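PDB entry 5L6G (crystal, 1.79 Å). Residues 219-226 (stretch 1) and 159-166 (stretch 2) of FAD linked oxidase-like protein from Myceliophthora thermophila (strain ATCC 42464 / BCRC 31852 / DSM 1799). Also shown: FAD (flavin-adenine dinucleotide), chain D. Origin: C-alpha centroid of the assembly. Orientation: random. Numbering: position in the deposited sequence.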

# COMPACT_ATOMS: atom_id res chain seq x y z
N ILE A 219 -6.47 -11.57 11.88
CA ILE A 219 -7.37 -10.79 11.05
C ILE A 219 -7.82 -9.63 11.90
O ILE A 219 -8.43 -9.82 12.94
CB ILE A 219 -8.57 -11.63 10.58
CG1 ILE A 219 -8.06 -12.80 9.73
CG2 ILE A 219 -9.53 -10.77 9.78
CD1 ILE A 219 -9.17 -13.63 9.11
N VAL A 220 -7.47 -8.43 11.48
CA VAL A 220 -7.97 -7.22 12.14
C VAL A 220 -9.46 -7.12 11.84
O VAL A 220 -9.87 -7.11 10.68
CB VAL A 220 -7.22 -5.98 11.65
CG1 VAL A 220 -7.85 -4.73 12.24
CG2 VAL A 220 -5.77 -6.06 12.05
N ALA A 221 -10.26 -7.09 12.90
CA ALA A 221 -11.71 -7.06 12.78
C ALA A 221 -12.29 -5.68 12.96
O ALA A 221 -13.44 -5.44 12.61
CB ALA A 221 -12.34 -8.02 13.80
N SER A 222 -11.51 -4.76 13.52
CA SER A 222 -11.92 -3.38 13.64
C SER A 222 -10.67 -2.56 13.80
O SER A 222 -9.74 -3.00 14.49
CB SER A 222 -12.85 -3.17 14.82
OG SER A 222 -13.33 -1.83 14.84
N PHE A 223 -10.64 -1.40 13.13
CA PHE A 223 -9.60 -0.40 13.30
C PHE A 223 -10.18 0.82 14.00
O PHE A 223 -11.33 1.16 13.78
CB PHE A 223 -9.11 0.14 11.93
CG PHE A 223 -8.35 -0.85 11.12
CD1 PHE A 223 -9.01 -1.73 10.28
CD2 PHE A 223 -6.96 -0.91 11.18
CE1 PHE A 223 -8.30 -2.64 9.52
CE2 PHE A 223 -6.25 -1.82 10.41
CZ PHE A 223 -6.91 -2.69 9.58
N ARG A 224 -9.36 1.48 14.82
CA ARG A 224 -9.64 2.87 15.20
C ARG A 224 -8.54 3.72 14.64
O ARG A 224 -7.35 3.41 14.80
CB ARG A 224 -9.68 3.11 16.71
CG ARG A 224 -11.06 3.11 17.30
CD ARG A 224 -11.59 1.71 17.35
NE ARG A 224 -10.58 0.78 17.83
CZ ARG A 224 -10.70 -0.54 17.80
NH1 ARG A 224 -11.83 -1.11 17.36
NH2 ARG A 224 -9.69 -1.29 18.27
N PHE A 225 -8.94 4.79 13.98
CA PHE A 225 -8.01 5.70 13.37
C PHE A 225 -8.18 7.06 14.02
O PHE A 225 -9.29 7.56 14.15
CB PHE A 225 -8.30 5.84 11.87
CG PHE A 225 -7.76 4.71 11.04
CD1 PHE A 225 -6.47 4.75 10.53
CD2 PHE A 225 -8.55 3.63 10.75
CE1 PHE A 225 -5.97 3.71 9.75
CE2 PHE A 225 -8.07 2.58 9.98
CZ PHE A 225 -6.77 2.63 9.48
N LYS A 226 -7.06 7.66 14.41
CA LYS A 226 -7.03 9.10 14.63
C LYS A 226 -7.22 9.81 13.29
O LYS A 226 -7.03 9.23 12.21
CB LYS A 226 -5.69 9.51 15.25
CG LYS A 226 -5.63 9.26 16.75
CD LYS A 226 -4.21 9.42 17.31
CE LYS A 226 -4.23 9.35 18.84
NZ LYS A 226 -2.86 9.17 19.43
PA FAD D . -6.13 -7.33 -0.01
O1A FAD D . -7.55 -7.56 0.46
O2A FAD D . -5.71 -8.05 -1.25
O5B FAD D . -5.12 -7.53 1.18
C5B FAD D . -3.71 -7.34 1.07
C4B FAD D . -3.00 -8.10 2.17
O4B FAD D . -3.45 -7.60 3.44
C3B FAD D . -3.32 -9.58 2.16
O3B FAD D . -2.20 -10.30 2.67
C2B FAD D . -4.46 -9.71 3.14
O2B FAD D . -4.62 -11.01 3.67
C1B FAD D . -4.08 -8.66 4.16
N9A FAD D . -5.27 -8.16 4.85
C8A FAD D . -6.37 -7.62 4.33
N7A FAD D . -7.26 -7.31 5.30
C5A FAD D . -6.68 -7.66 6.45
C6A FAD D . -7.09 -7.63 7.85
N6A FAD D . -8.30 -7.11 8.13
N1A FAD D . -6.23 -8.13 8.76
C2A FAD D . -5.03 -8.63 8.45
N3A FAD D . -4.59 -8.69 7.16
C4A FAD D . -5.38 -8.22 6.16
N1 FAD D . -0.65 1.63 -2.10
C2 FAD D . -0.10 2.78 -1.59
O2 FAD D . 0.71 2.69 -0.63
N3 FAD D . -0.46 3.99 -2.08
C4 FAD D . -1.36 4.14 -3.08
O4 FAD D . -1.70 5.26 -3.55
C4X FAD D . -1.99 2.94 -3.68
N5 FAD D . -2.91 3.00 -4.69
C5X FAD D . -3.51 1.87 -5.22
C6 FAD D . -4.47 1.94 -6.24
C7 FAD D . -5.04 0.76 -6.75
C7M FAD D . -6.05 0.88 -7.86
C8 FAD D . -4.67 -0.58 -6.19
C8M FAD D . -5.32 -1.87 -6.68
C9 FAD D . -3.72 -0.62 -5.18
C9A FAD D . -3.11 0.54 -4.68
N10 FAD D . -2.13 0.51 -3.65
C10 FAD D . -1.55 1.66 -3.12
C1' FAD D . -1.67 -0.74 -3.07
C2' FAD D . -2.45 -1.12 -1.85
O2' FAD D . -1.96 -0.32 -0.77
C3' FAD D . -2.11 -2.57 -1.56
O3' FAD D . -2.43 -3.40 -2.69
C4' FAD D . -2.91 -3.02 -0.34
O4' FAD D . -2.15 -4.03 0.36
C5' FAD D . -4.26 -3.52 -0.77
O5' FAD D . -5.13 -3.59 0.37
P FAD D . -6.47 -4.41 0.20
O1P FAD D . -7.17 -4.56 1.51
O2P FAD D . -7.27 -3.85 -0.93
O3P FAD D . -5.92 -5.79 -0.41
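Stretch 2 159-166: GVGGHSLH

A short helix can be laid against a β-strand without a single hydrogen bond between them, provided that the side chains of one fit the relief of the other. The contact between residues 219-226 and 159-166 of this FAD linked oxidase-like protein is a compact example. Stretch 1 is a strand from I219 to F225, its regular extension interrupted at A221 (phi/psi -100/-17), ending in a loop residue, K226. Stretch 2 has G159 at the N-cap position, and a helix begins at V160. The helix runs across the strand, with 108° between their N-to-C directions and 10.0 Å between their axes at closest approach. The spacing keeps the two backbones apart, and side chains bridge the gap; even the nearest CA pair, V220 CA and G161 CA, is 7.4 Å apart.

The strand offers three bumps, V220, F223 and F225, all pointing toward the helix. F223 is the largest of them in the area that the helix covers, and its ring lies along a groove lined by V160, S164 and L165, with the backbone of G161 at its floor. F223 CZ is 4.1 Å from G161 CA and V160 CG1 is 4.1 Å from F223 CE1, while F223 CE2 is 3.2 Å from S164 OG and 3.7 Å from L165 CD2. The leucine methyl meets the ring at its edge, near its plane. F223 thus touches four residues of stretch 2, and a single aromatic side chain anchors much of the packing.

F225 fills the neighbouring space beside V160 and S164. Its CZ atom approaches V160 CG2 at 3.6 Å and S164 OG at 3.8 Å, the hydroxyl lying at the ring edge. V160, with chi1 in the p well, therefore places one methyl near each phenylalanine. A serine among such apolar neighbours needs a polar partner, and S164 finds it within its own helix: S164 OG donates to V160 O at 2.8 Å. The hydroxyl, held to its own backbone, touches both rings.

Toward the start of the strand, V220 meets the far-reaching end of L165. The CA-to-CB bond of L165 points sideways, yet its extended side chain brings CD1 to 3.8 Å from V220 CG2. Both methyls of L165 lie against V220 and F223, so the leucine end packs against the pair.

The same leucine borders the cofactor, with L165 CD1 3.4 Å from FAD C2A. Strand and helix share this ligand. V220 pairs with the adenine through its backbone, V220 N donating to FAD N1A and FAD N6A donating to V220 O, each at 3.0 Å. From the helical side, G159 N binds FAD O2P and G162 N binds FAD O1P, both at 2.9 Å. Glycine matters here as shape: an ideal CB on G161 would come within 2.4 Å of FAD N7A. The missing CB leaves room for the adenine, whereas F223 would not be in its way.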

# COMPACT_ATOMS: atom_id res chain seq x y z
N GLY A 159 -8.70 -1.47 -0.11
CA GLY A 159 -9.25 -1.81 1.20
C GLY A 159 -8.35 -1.28 2.29
O GLY A 159 -7.15 -1.32 2.17
N VAL A 160 -8.95 -0.80 3.38
CA VAL A 160 -8.16 -0.30 4.51
C VAL A 160 -7.33 -1.41 5.16
O VAL A 160 -6.27 -1.16 5.72
CB VAL A 160 -9.05 0.39 5.56
CG1 VAL A 160 -9.93 -0.60 6.32
CG2 VAL A 160 -8.20 1.20 6.52
N GLY A 161 -7.80 -2.64 5.02
CA GLY A 161 -7.13 -3.77 5.64
C GLY A 161 -5.70 -3.96 5.19
O GLY A 161 -4.75 -3.85 5.99
N GLY A 162 -5.52 -4.22 3.90
CA GLY A 162 -4.16 -4.47 3.40
C GLY A 162 -3.37 -3.19 3.37
O GLY A 162 -2.16 -3.15 3.62
N HIS A 163 -4.05 -2.11 3.06
CA HIS A 163 -3.37 -0.85 2.88
C HIS A 163 -2.73 -0.37 4.17
O HIS A 163 -1.52 -0.10 4.18
CB HIS A 163 -4.37 0.16 2.32
CG HIS A 163 -3.76 1.47 1.96
ND1 HIS A 163 -3.02 1.68 0.82
CD2 HIS A 163 -3.85 2.67 2.59
CE1 HIS A 163 -2.67 2.95 0.77
NE2 HIS A 163 -3.17 3.57 1.82
N SER A 164 -3.51 -0.24 5.24
CA SER A 164 -3.03 0.41 6.48
C SER A 164 -2.09 -0.49 7.26
O SER A 164 -1.28 -0.01 8.04
CB SER A 164 -4.19 0.85 7.38
OG SER A 164 -4.89 -0.25 7.93
N LEU A 165 -2.17 -1.79 7.04
CA LEU A 165 -1.36 -2.72 7.81
C LEU A 165 0.05 -2.89 7.25
O LEU A 165 0.90 -3.47 7.92
CB LEU A 165 -2.05 -4.08 7.95
CG LEU A 165 -3.33 -4.08 8.81
CD1 LEU A 165 -3.99 -5.44 8.73
CD2 LEU A 165 -3.05 -3.66 10.25
N HIS A 166 0.30 -2.39 6.06
CA HIS A 166 1.63 -2.47 5.50
C HIS A 166 2.23 -1.16 5.10
O HIS A 166 3.28 -1.15 4.45
CB HIS A 166 1.62 -3.38 4.30
CG HIS A 166 1.02 -4.71 4.60
ND1 HIS A 166 -0.33 -4.95 4.47
CD2 HIS A 166 1.57 -5.86 5.04
CE1 HIS A 166 -0.58 -6.20 4.82
NE2 HIS A 166 0.55 -6.78 5.15